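Local coordinates for protein serine-tRNA ligase (PDB 6BLJ) that probably attaches serine to its cognate tRNA through a seryl-adenylate intermediate, and here holds adenosine monophosphate in its active site, at residues E334-F339 with S443-T448; I369-V374 with F389-W394; E24-S29 with L148-I153. All coordinates share one frame; numbering follows the deposited sequence. Where two conformers were deposited one is given.

Contact 1: residues E334-F339 with S443-T448. With AMP (adenosine monophosphate), chain D.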
loop_
_atom_site.group_PDB
_atom_site.type_symbol
_atom_site.label_atom_id
_atom_site.label_comp_id
_atom_site.label_asym_id
_atom_site.label_seq_id
_atom_site.Cartn_x
_atom_site.Cartn_y
_atom_site.Cartn_z
ATOM N N GLU A 334 -8.301 -7.017 21.023
ATOM C CA GLU A 334 -9.753 -7.119 21.145
ATOM C C GLU A 334 -10.324 -5.824 21.686
ATOM O O GLU A 334 -9.690 -5.133 22.493
ATOM C CB GLU A 334 -10.185 -8.281 22.055
ATOM C CG GLU A 334 -10.057 -9.645 21.398
ATOM C CD GLU A 334 -8.597 -10.086 21.230
ATOM O OE1 GLU A 334 -7.844 -10.065 22.238
ATOM O OE2 GLU A 334 -8.214 -10.468 20.105
ATOM N N LYS A 335 -11.529 -5.484 21.227
ATOM C CA LYS A 335 -12.151 -4.240 21.654
ATOM C C LYS A 335 -13.663 -4.419 21.764
ATOM O O LYS A 335 -14.307 -4.975 20.864
ATOM C CB LYS A 335 -11.805 -3.079 20.698
ATOM C CG LYS A 335 -12.443 -1.735 21.129
ATOM C CD LYS A 335 -11.864 -0.520 20.384
ATOM C CE LYS A 335 -12.064 -0.559 18.862
ATOM N NZ LYS A 335 -13.481 -0.798 18.455
ATOM N N ILE A 336 -14.217 -3.958 22.878
ATOM C CA ILE A 336 -15.663 -3.884 23.072
ATOM C C ILE A 336 -16.084 -2.453 22.783
ATOM O O ILE A 336 -15.539 -1.507 23.373
ATOM C CB ILE A 336 -16.065 -4.290 24.498
ATOM C CG1 ILE A 336 -15.449 -5.649 24.874
ATOM C CG2 ILE A 336 -17.597 -4.254 24.650
ATOM C CD1 ILE A 336 -15.808 -6.789 23.967
ATOM N N GLU A 337 -17.045 -2.299 21.878
ATOM C CA GLU A 337 -17.400 -1.024 21.270
ATOM C C GLU A 337 -18.875 -0.713 21.514
ATOM O O GLU A 337 -19.731 -1.604 21.420
ATOM C CB GLU A 337 -17.096 -1.073 19.750
ATOM C CG GLU A 337 -17.389 0.212 18.979
ATOM C CD GLU A 337 -16.283 1.252 19.132
ATOM O OE1 GLU A 337 -15.281 0.979 19.836
ATOM O OE2 GLU A 337 -16.410 2.338 18.530
ATOM N N GLN A 338 -19.166 0.541 21.877
ATOM C CA GLN A 338 -20.533 1.057 21.866
ATOM C C GLN A 338 -20.840 1.626 20.488
ATOM O O GLN A 338 -20.049 2.406 19.951
ATOM C CB GLN A 338 -20.744 2.161 22.901
ATOM C CG GLN A 338 -20.457 1.816 24.352
ATOM C CD GLN A 338 -20.634 3.048 25.245
ATOM O OE1 GLN A 338 -21.747 3.447 25.534
ATOM N NE2 GLN A 338 -19.529 3.652 25.667
ATOM N N PHE A 339 -21.985 1.244 19.925
ATOM C CA PHE A 339 -22.426 1.731 18.619
ATOM C C PHE A 339 -23.924 2.007 18.691
ATOM O O PHE A 339 -24.691 1.127 19.099
ATOM C CB PHE A 339 -22.114 0.709 17.509
ATOM C CG PHE A 339 -22.386 1.227 16.109
ATOM C CD1 PHE A 339 -23.680 1.230 15.585
ATOM C CD2 PHE A 339 -21.353 1.718 15.331
ATOM C CE1 PHE A 339 -23.930 1.715 14.311
ATOM C CE2 PHE A 339 -21.591 2.206 14.050
ATOM C CZ PHE A 339 -22.881 2.210 13.539
ATOM N N SER A 443 -18.388 4.727 20.414
ATOM C CA SER A 443 -17.478 4.974 21.520
ATOM C C SER A 443 -16.858 3.667 21.982
ATOM O O SER A 443 -17.575 2.700 22.249
ATOM C CB SER A 443 -18.188 5.636 22.708
ATOM O OG SER A 443 -17.249 5.844 23.755
ATOM N N THR A 444 -15.536 3.654 22.107
ATOM C CA THR A 444 -14.875 2.570 22.813
ATOM C C THR A 444 -15.533 2.333 24.164
ATOM O O THR A 444 -15.881 3.278 24.870
ATOM C CB THR A 444 -13.409 2.903 23.084
ATOM O OG1 THR A 444 -12.839 3.601 21.973
ATOM C CG2 THR A 444 -12.629 1.615 23.421
ATOM N N LEU A 445 -15.712 1.064 24.524
ATOM C CA LEU A 445 -15.812 0.734 25.938
ATOM C C LEU A 445 -14.443 0.316 26.459
ATOM O O LEU A 445 -13.872 0.999 27.314
ATOM C CB LEU A 445 -16.846 -0.369 26.224
ATOM C CG LEU A 445 -17.184 -0.450 27.727
ATOM C CD1 LEU A 445 -18.009 0.777 28.174
ATOM C CD2 LEU A 445 -17.912 -1.710 28.113
ATOM N N THR A 446 -13.882 -0.774 25.929
ATOM C CA THR A 446 -12.531 -1.149 26.323
ATOM C C THR A 446 -11.820 -1.877 25.187
ATOM O O THR A 446 -12.343 -2.840 24.616
ATOM C CB THR A 446 -12.546 -2.003 27.612
ATOM O OG1 THR A 446 -11.214 -2.388 27.962
ATOM C CG2 THR A 446 -13.397 -3.273 27.466
ATOM N N ALA A 447 -10.621 -1.395 24.867
ATOM C CA ALA A 447 -9.655 -2.128 24.066
ATOM C C ALA A 447 -8.713 -2.826 25.045
ATOM O O ALA A 447 -8.030 -2.158 25.829
ATOM C CB ALA A 447 -8.904 -1.173 23.136
ATOM N N THR A 448 -8.705 -4.163 25.037
ATOM C CA THR A 448 -8.275 -4.835 26.260
ATOM C C THR A 448 -6.759 -4.847 26.449
ATOM O O THR A 448 -6.307 -4.766 27.592
ATOM C CB THR A 448 -8.858 -6.258 26.332
ATOM O OG1 THR A 448 -8.418 -7.030 25.203
ATOM C CG2 THR A 448 -10.400 -6.203 26.361
HETATM P P AMP D . -9.553 4.721 17.712
HETATM O O1P AMP D . -8.270 5.118 16.980
HETATM O O2P AMP D . -10.552 3.890 17.009
HETATM O O3P AMP D . -10.162 5.976 18.321
HETATM O "O5'" AMP D . -9.066 3.852 18.955
HETATM C "C5'" AMP D . -9.974 3.423 19.961
HETATM C "C4'" AMP D . -9.228 2.817 21.130
HETATM O "O4'" AMP D . -8.642 1.549 20.737
HETATM C "C3'" AMP D . -8.056 3.626 21.640
HETATM O "O3'" AMP D . -8.449 4.650 22.534
HETATM C "C2'" AMP D . -7.165 2.575 22.278
HETATM O "O2'" AMP D . -7.656 2.237 23.564
HETATM C "C1'" AMP D . -7.383 1.385 21.347
HETATM N N9 AMP D . -6.350 1.277 20.288
HETATM C C8 AMP D . -6.285 2.018 19.137
HETATM N N7 AMP D . -5.266 1.715 18.363
HETATM C C5 AMP D . -4.618 0.701 19.051
HETATM C C6 AMP D . -3.463 -0.054 18.765
HETATM N N6 AMP D . -2.748 0.065 17.633
HETATM N N1 AMP D . -3.066 -0.964 19.679
HETATM C C2 AMP D . -3.798 -1.126 20.788
HETATM N N3 AMP D . -4.917 -0.494 21.155
HETATM C C4 AMP D . -5.275 0.421 20.244
HETATM O O HOH W 1 -6.714 -6.894 23.244
HETATM O O HOH W 2 -13.451 2.559 19.808
#
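The Glu337 carboxylate lies flat between two neighbours: the backbone of Ser443 and Thr444 covers one face, with Thr444 CA 3.4 Å from OE1, and the ammonium of Lys335 comes to the other; at the edge a water lies near the plane, between Glu337 OE1 and Thr444 OG1. Lys335 NZ meets Glu337 OE1 at 2.9 Å, 65° out of the carboxylate plane, in a salt bridge within the strand; Thr283 binds the same NZ, and OE2 is held by Asn442. Glu337 and Thr444 sit on two antiparallel strands of the class II synthetase core, joined with a classic beta bulge: Leu445 and Thr446 both face Ile336. Ile336 O therefore takes two amides, Leu445 N at 2.8 Å and Thr446 N at 3.1 Å, the latter in the carbonyl plane on a lone pair. On the side of the sheet that carries Lys335, Thr444 and Ala447, the strands floor the nucleotide pocket. Lys335 has CG anti to its backbone N (chi1 -180°), and its chain then bends at the last two torsions; on the way CD passes 3.8 Å from Thr444 CG2, the two side chains crossing at about a right angle. On the reverse side Ile336 and Thr446 lie alongside each other, and helices 220-238 and 348-366 cover that face. Ala447 is the N-cap of helix 448-458, a strand-to-helix passage consistent with class II motif 3. Beyond it, Thr448 N closes the ladder onto Glu334 O, while Glu334 OE2 reaches Tyr245 of the second subunit. The ligand rests directly on the strand end, with Ala447 CB 3.5 Å from AMP C1'.

Contact 2: residues I369-V374 with F389-W394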
loop_
_atom_site.group_PDB
_atom_site.type_symbol
_atom_site.label_atom_id
_atom_site.label_comp_id
_atom_site.label_asym_id
_atom_site.label_seq_id
_atom_site.Cartn_x
_atom_site.Cartn_y
_atom_site.Cartn_z
ATOM N N ILE A 369 -9.849 2.943 37.684
ATOM C CA ILE A 369 -8.849 3.505 36.780
ATOM C C ILE A 369 -9.027 5.021 36.761
ATOM O O ILE A 369 -10.079 5.499 36.307
ATOM C CB ILE A 369 -8.987 2.924 35.365
ATOM C CG1 ILE A 369 -8.694 1.420 35.348
ATOM C CG2 ILE A 369 -8.060 3.643 34.402
ATOM C CD1 ILE A 369 -7.290 1.068 35.767
ATOM N N PRO A 370 -8.042 5.809 37.204
ATOM C CA PRO A 370 -8.181 7.268 37.115
ATOM C C PRO A 370 -8.071 7.705 35.667
ATOM O O PRO A 370 -7.401 7.053 34.859
ATOM C CB PRO A 370 -6.996 7.799 37.944
ATOM C CG PRO A 370 -6.352 6.608 38.565
ATOM C CD PRO A 370 -6.702 5.438 37.684
ATOM N N TYR A 371 -8.760 8.799 35.333
ATOM C CA TYR A 371 -8.779 9.268 33.952
ATOM C C TYR A 371 -9.134 10.752 33.912
ATOM O O TYR A 371 -9.512 11.361 34.918
ATOM C CB TYR A 371 -9.764 8.465 33.086
ATOM C CG TYR A 371 -11.187 8.630 33.507
ATOM C CD1 TYR A 371 -11.786 7.719 34.375
ATOM C CD2 TYR A 371 -11.927 9.732 33.101
ATOM C CE1 TYR A 371 -13.087 7.894 34.801
ATOM C CE2 TYR A 371 -13.229 9.911 33.526
ATOM C CZ TYR A 371 -13.811 8.981 34.357
ATOM O OH TYR A 371 -15.112 9.173 34.782
ATOM N N ARG A 372 -9.049 11.316 32.706
ATOM C CA ARG A 372 -9.599 12.632 32.432
ATOM C C ARG A 372 -10.337 12.560 31.104
ATOM O O ARG A 372 -9.988 11.756 30.226
ATOM C CB ARG A 372 -8.493 13.718 32.409
ATOM C CG ARG A 372 -7.459 13.537 31.269
ATOM C CD ARG A 372 -6.255 14.483 31.406
ATOM N NE ARG A 372 -5.398 14.468 30.213
ATOM C CZ ARG A 372 -4.278 15.184 30.085
ATOM N NH1 ARG A 372 -3.890 15.966 31.076
ATOM N NH2 ARG A 372 -3.550 15.129 28.970
ATOM N N VAL A 373 -11.364 13.395 30.970
ATOM C CA VAL A 373 -12.145 13.518 29.739
ATOM C C VAL A 373 -11.604 14.705 28.963
ATOM O O VAL A 373 -11.447 15.795 29.524
ATOM C CB VAL A 373 -13.639 13.717 30.046
ATOM C CG1 VAL A 373 -14.440 13.838 28.752
ATOM C CG2 VAL A 373 -14.156 12.599 30.924
ATOM N N VAL A 374 -11.352 14.516 27.671
ATOM C CA VAL A 374 -10.714 15.556 26.875
ATOM C C VAL A 374 -11.531 15.827 25.622
ATOM O O VAL A 374 -12.053 14.917 24.966
ATOM C CB VAL A 374 -9.252 15.222 26.516
ATOM C CG1 VAL A 374 -8.427 15.057 27.798
ATOM C CG2 VAL A 374 -9.177 13.987 25.668
ATOM N N PHE A 389 -14.943 13.193 22.149
ATOM C CA PHE A 389 -14.377 13.155 23.494
ATOM C C PHE A 389 -13.486 11.925 23.600
ATOM O O PHE A 389 -13.876 10.834 23.167
ATOM C CB PHE A 389 -15.462 13.068 24.577
ATOM C CG PHE A 389 -15.985 14.406 25.064
ATOM C CD1 PHE A 389 -15.603 15.593 24.466
ATOM C CD2 PHE A 389 -16.872 14.458 26.132
ATOM C CE1 PHE A 389 -16.098 16.820 24.931
ATOM C CE2 PHE A 389 -17.372 15.676 26.603
ATOM C CZ PHE A 389 -16.989 16.853 26.000
ATOM N N ASP A 390 -12.302 12.091 24.172
ATOM C CA ASP A 390 -11.486 10.949 24.556
ATOM C C ASP A 390 -11.461 10.822 26.071
ATOM O O ASP A 390 -11.577 11.816 26.798
ATOM C CB ASP A 390 -10.036 11.074 24.074
ATOM C CG ASP A 390 -9.891 10.888 22.568
ATOM O OD1 ASP A 390 -10.926 10.782 21.869
ATOM O OD2 ASP A 390 -8.733 10.858 22.101
ATOM N N LEU A 391 -11.328 9.587 26.543
ATOM C CA LEU A 391 -10.961 9.311 27.927
ATOM C C LEU A 391 -9.490 8.939 27.934
ATOM O O LEU A 391 -9.091 7.978 27.264
ATOM C CB LEU A 391 -11.772 8.167 28.538
ATOM C CG LEU A 391 -13.272 8.270 28.764
ATOM C CD1 LEU A 391 -13.732 7.103 29.638
ATOM C CD2 LEU A 391 -13.592 9.580 29.421
ATOM N N GLU A 392 -8.684 9.712 28.661
ATOM C CA GLU A 392 -7.258 9.453 28.813
ATOM C C GLU A 392 -7.022 8.965 30.235
ATOM O O GLU A 392 -7.361 9.666 31.194
ATOM C CB GLU A 392 -6.428 10.709 28.523
ATOM C CG GLU A 392 -6.576 11.247 27.077
ATOM C CD GLU A 392 -5.712 12.476 26.821
ATOM O OE1 GLU A 392 -5.249 13.122 27.799
ATOM O OE2 GLU A 392 -5.534 12.824 25.646
ATOM N N ALA A 393 -6.449 7.773 30.370
ATOM C CA ALA A 393 -6.234 7.168 31.675
ATOM C C ALA A 393 -4.824 7.444 32.182
ATOM O O ALA A 393 -3.902 7.726 31.415
ATOM C CB ALA A 393 -6.474 5.660 31.625
ATOM N N TRP A 394 -4.683 7.344 33.500
ATOM C CA TRP A 394 -3.422 7.543 34.207
ATOM C C TRP A 394 -2.521 6.313 34.094
ATOM O O TRP A 394 -2.932 5.197 34.432
ATOM C CB TRP A 394 -3.748 7.839 35.677
ATOM C CG TRP A 394 -2.615 8.018 36.624
ATOM C CD1 TRP A 394 -2.259 7.174 37.649
ATOM C CD2 TRP A 394 -1.704 9.123 36.679
ATOM N NE1 TRP A 394 -1.175 7.688 38.329
ATOM C CE2 TRP A 394 -0.813 8.878 37.751
ATOM C CE3 TRP A 394 -1.545 10.291 35.921
ATOM C CZ2 TRP A 394 0.212 9.766 38.088
ATOM C CZ3 TRP A 394 -0.522 11.170 36.256
ATOM C CH2 TRP A 394 0.343 10.900 37.335
#
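Glu392 OE1 is gripped by two nitrogens of Arg372, NE at 2.8 Å and NH2 at 2.9 Å from that one oxygen. The pair spans adjacent strands of a beta hairpin, 371-375 with 387-394, within the largely antiparallel sheet of the class II synthetase core. OE1 sits at the side edge of the guanidinium, only 3° out of its plane, and both N-H groups converge on it nearly along its C-O axis, although the carboxylate itself is turned 31° against the guanidinium. Arg372 gets there with CG between its backbone N and carbonyl carbon (chi1 64°) and the chain running extended from CG to NE, across the Glu392 side chain; Tyr404 packs on it as well. Beneath the salt bridge the same two residues form a hydrogen-bonded antiparallel pair, Arg372 N to Glu392 O and Glu392 N to Arg372 O, and Val374 with Asp390 repeats the pattern. On the opposite face, the one bearing Tyr371, Val373, Leu391 and Ala393, the contacts are largely apolar. Val373 CG1 touches Phe389 CD2 at 3.6 Å, and the Phe389 ring in turn stands edge-to-face with Phe353. The Tyr371 hydroxyl is hydrogen-bonded to Glu361 and Gln365 of helix 348-366. Strands 168-173 and 404-412 flank the hairpin, continuing the sheet on its two sides. Where it opens toward helix 448-458, Trp394 N bonds Pro370 O at 3.1 Å from above the carbonyl plane, and Ile369 CG2 meets Ala393 CB at 3.8 Å.

Contact 3: residues E24-S29 with L148-I153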
loop_
_atom_site.group_PDB
_atom_site.type_symbol
_atom_site.label_atom_id
_atom_site.label_comp_id
_atom_site.label_asym_id
_atom_site.label_seq_id
_atom_site.Cartn_x
_atom_site.Cartn_y
_atom_site.Cartn_z
ATOM N N GLU A 24 -22.149 30.260 4.964
ATOM C CA GLU A 24 -21.100 30.731 5.867
ATOM C C GLU A 24 -20.890 29.768 7.032
ATOM O O GLU A 24 -19.775 29.655 7.555
ATOM C CB GLU A 24 -21.432 32.141 6.378
ATOM C CG GLU A 24 -20.329 32.751 7.226
ATOM C CD GLU A 24 -19.030 32.936 6.464
ATOM O OE1 GLU A 24 -19.063 33.001 5.217
ATOM O OE2 GLU A 24 -17.968 32.986 7.114
ATOM N N ILE A 25 -21.933 29.040 7.423
ATOM C CA ILE A 25 -21.778 27.999 8.435
ATOM C C ILE A 25 -20.787 26.946 7.958
ATOM O O ILE A 25 -19.955 26.453 8.733
ATOM C CB ILE A 25 -23.152 27.384 8.760
ATOM C CG1 ILE A 25 -23.962 28.351 9.613
ATOM C CG2 ILE A 25 -23.015 26.043 9.489
ATOM C CD1 ILE A 25 -25.375 27.918 9.789
ATOM N N ILE A 26 -20.855 26.592 6.673
ATOM C CA ILE A 26 -19.947 25.595 6.116
ATOM C C ILE A 26 -18.537 26.160 5.991
ATOM O O ILE A 26 -17.548 25.450 6.222
ATOM C CB ILE A 26 -20.474 25.091 4.761
ATOM C CG1 ILE A 26 -21.983 24.834 4.836
ATOM C CG2 ILE A 26 -19.735 23.814 4.358
ATOM C CD1 ILE A 26 -22.628 24.424 3.504
ATOM N N ARG A 27 -18.413 27.437 5.608
ATOM C CA ARG A 27 -17.085 28.043 5.562
ATOM C C ARG A 27 -16.462 28.071 6.950
ATOM O O ARG A 27 -15.286 27.730 7.120
ATOM C CB ARG A 27 -17.155 29.455 4.981
ATOM C CG ARG A 27 -17.479 29.472 3.499
ATOM C CD ARG A 27 -17.298 30.856 2.892
ATOM N NE ARG A 27 -18.048 30.973 1.648
ATOM C CZ ARG A 27 -19.273 31.482 1.565
ATOM N NH1 ARG A 27 -19.882 31.941 2.651
ATOM N NH2 ARG A 27 -19.882 31.538 0.394
ATOM N N GLU A 28 -17.255 28.452 7.953
ATOM C CA GLU A 28 -16.751 28.487 9.318
ATOM C C GLU A 28 -16.335 27.097 9.790
ATOM O O GLU A 28 -15.312 26.950 10.470
ATOM C CB GLU A 28 -17.804 29.092 10.249
ATOM C CG GLU A 28 -17.267 29.503 11.617
ATOM C CD GLU A 28 -16.182 30.574 11.534
ATOM O OE1 GLU A 28 -15.277 30.567 12.394
ATOM O OE2 GLU A 28 -16.234 31.421 10.615
ATOM N N SER A 29 -17.101 26.061 9.429
ATOM C CA SER A 29 -16.721 24.699 9.807
ATOM C C SER A 29 -15.411 24.303 9.139
ATOM O O SER A 29 -14.548 23.675 9.767
ATOM C CB SER A 29 -17.841 23.710 9.451
ATOM O OG SER A 29 -17.543 22.377 9.866
ATOM N N LEU A 148 -18.778 15.767 -1.421
ATOM C CA LEU A 148 -18.298 14.642 -0.627
ATOM C C LEU A 148 -16.974 14.929 0.078
ATOM O O LEU A 148 -16.608 14.190 1.000
ATOM C CB LEU A 148 -18.151 13.390 -1.492
ATOM C CG LEU A 148 -19.461 12.719 -1.903
ATOM C CD1 LEU A 148 -19.187 11.424 -2.661
ATOM C CD2 LEU A 148 -20.362 12.475 -0.691
ATOM N N GLN A 149 -16.240 15.960 -0.341
ATOM C CA GLN A 149 -14.938 16.269 0.236
ATOM C C GLN A 149 -15.013 17.163 1.462
ATOM O O GLN A 149 -14.006 17.302 2.165
ATOM C CB GLN A 149 -14.040 16.955 -0.795
ATOM C CG GLN A 149 -13.840 16.180 -2.072
ATOM C CD GLN A 149 -13.025 16.966 -3.072
ATOM O OE1 GLN A 149 -12.034 17.600 -2.715
ATOM N NE2 GLN A 149 -13.482 16.988 -4.323
ATOM N N ILE A 150 -16.155 17.765 1.730
ATOM C CA ILE A 150 -16.300 18.696 2.838
ATOM C C ILE A 150 -16.609 17.901 4.097
ATOM O O ILE A 150 -17.417 16.966 4.074
ATOM C CB ILE A 150 -17.391 19.748 2.532
ATOM C CG1 ILE A 150 -16.961 20.644 1.359
ATOM C CG2 ILE A 150 -17.641 20.628 3.735
ATOM C CD1 ILE A 150 -18.101 21.378 0.638
ATOM N N GLY A 151 -15.947 18.251 5.198
ATOM C CA GLY A 151 -16.169 17.529 6.435
ATOM C C GLY A 151 -17.485 17.895 7.099
ATOM O O GLY A 151 -18.093 18.938 6.827
ATOM N N ASN A 152 -17.911 17.022 8.009
ATOM C CA ASN A 152 -19.135 17.254 8.770
ATOM C C ASN A 152 -19.049 18.582 9.523
ATOM O O ASN A 152 -17.965 19.061 9.864
ATOM C CB ASN A 152 -19.359 16.088 9.743
ATOM C CG ASN A 152 -20.816 15.948 10.168
ATOM O OD1 ASN A 152 -21.663 16.746 9.778
ATOM N ND2 ASN A 152 -21.109 14.932 10.967
ATOM N N ILE A 153 -20.205 19.201 9.754
ATOM C CA ILE A 153 -20.240 20.468 10.482
ATOM C C ILE A 153 -19.711 20.259 11.901
ATOM O O ILE A 153 -20.211 19.413 12.654
ATOM C CB ILE A 153 -21.656 21.042 10.483
ATOM C CG1 ILE A 153 -22.135 21.219 9.045
ATOM C CG2 ILE A 153 -21.696 22.383 11.222
ATOM C CD1 ILE A 153 -21.279 22.192 8.250
HETATM O O HOH W 3 -16.668 21.080 7.711
#
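Ser29 and Ile153 bring the two backbones nearest, CA to CA 5.5 Å, where helix 23-32 of the N-terminal domain meets the extended chain that leaves the long helix 114-147. That helix and helix 38-76 form the antiparallel coiled-coil arm characteristic of seryl-tRNA synthetases, so the contact joins the base of the arm to the short helix that precedes it. The side chains meet as a small isoleucine cluster. Ile26 CG2 touches Ile150 CG2 at 3.9 Å, the two side chains crossing at about a right angle. Ile153 turns CG1 anti to its carbonyl carbon (chi1 -57°) and lays its CD1 tip 3.9 Å from Ser29 CB, near Ile26 as well; its other branch, CG2, comes within 4.3 Å of Ile25 CG2. Phe15 and residues of helix 38-76, Val40 beside Ile26 and Leu39 beside Ile150, close round the cluster. At its polar margin Ser29 OG accepts the amide of Val154, one residue past the isoleucine. The side chain of Asn152 leaves its backbone on the side away from the helix, and ND2 binds Thr414 OG1 and Ala384 O, fastening the loop to the catalytic part of the chain while Ile150 and Ile153 pack against the N-terminal helix. A water links the Ser29 hydroxyl to the Gly151 carbonyl, 2.7 Å from Ser29 OG and 2.7 Å from Gly151 O.

In the fold
From the N terminus, contact 3 closes first: the loop between 24-29 and 148-153 takes in both arm helices, 38-76 and 114-147, so the chain returns from the arm to where it set out. Contact 1 opens only later, at 334-339, and closes at 443-448 after the chain has built much of the catalytic sheet. Contact 2, a short hairpin, is nested inside that loop. Contacts 1 and 2 belong to the same sheet, their centres about 15 Å apart, with strand 404-412 pairing with both 387-394 and 436-447 between them. Contact 3 lies apart, its centre about 29 Å from each of theirs, at the junction with the arm.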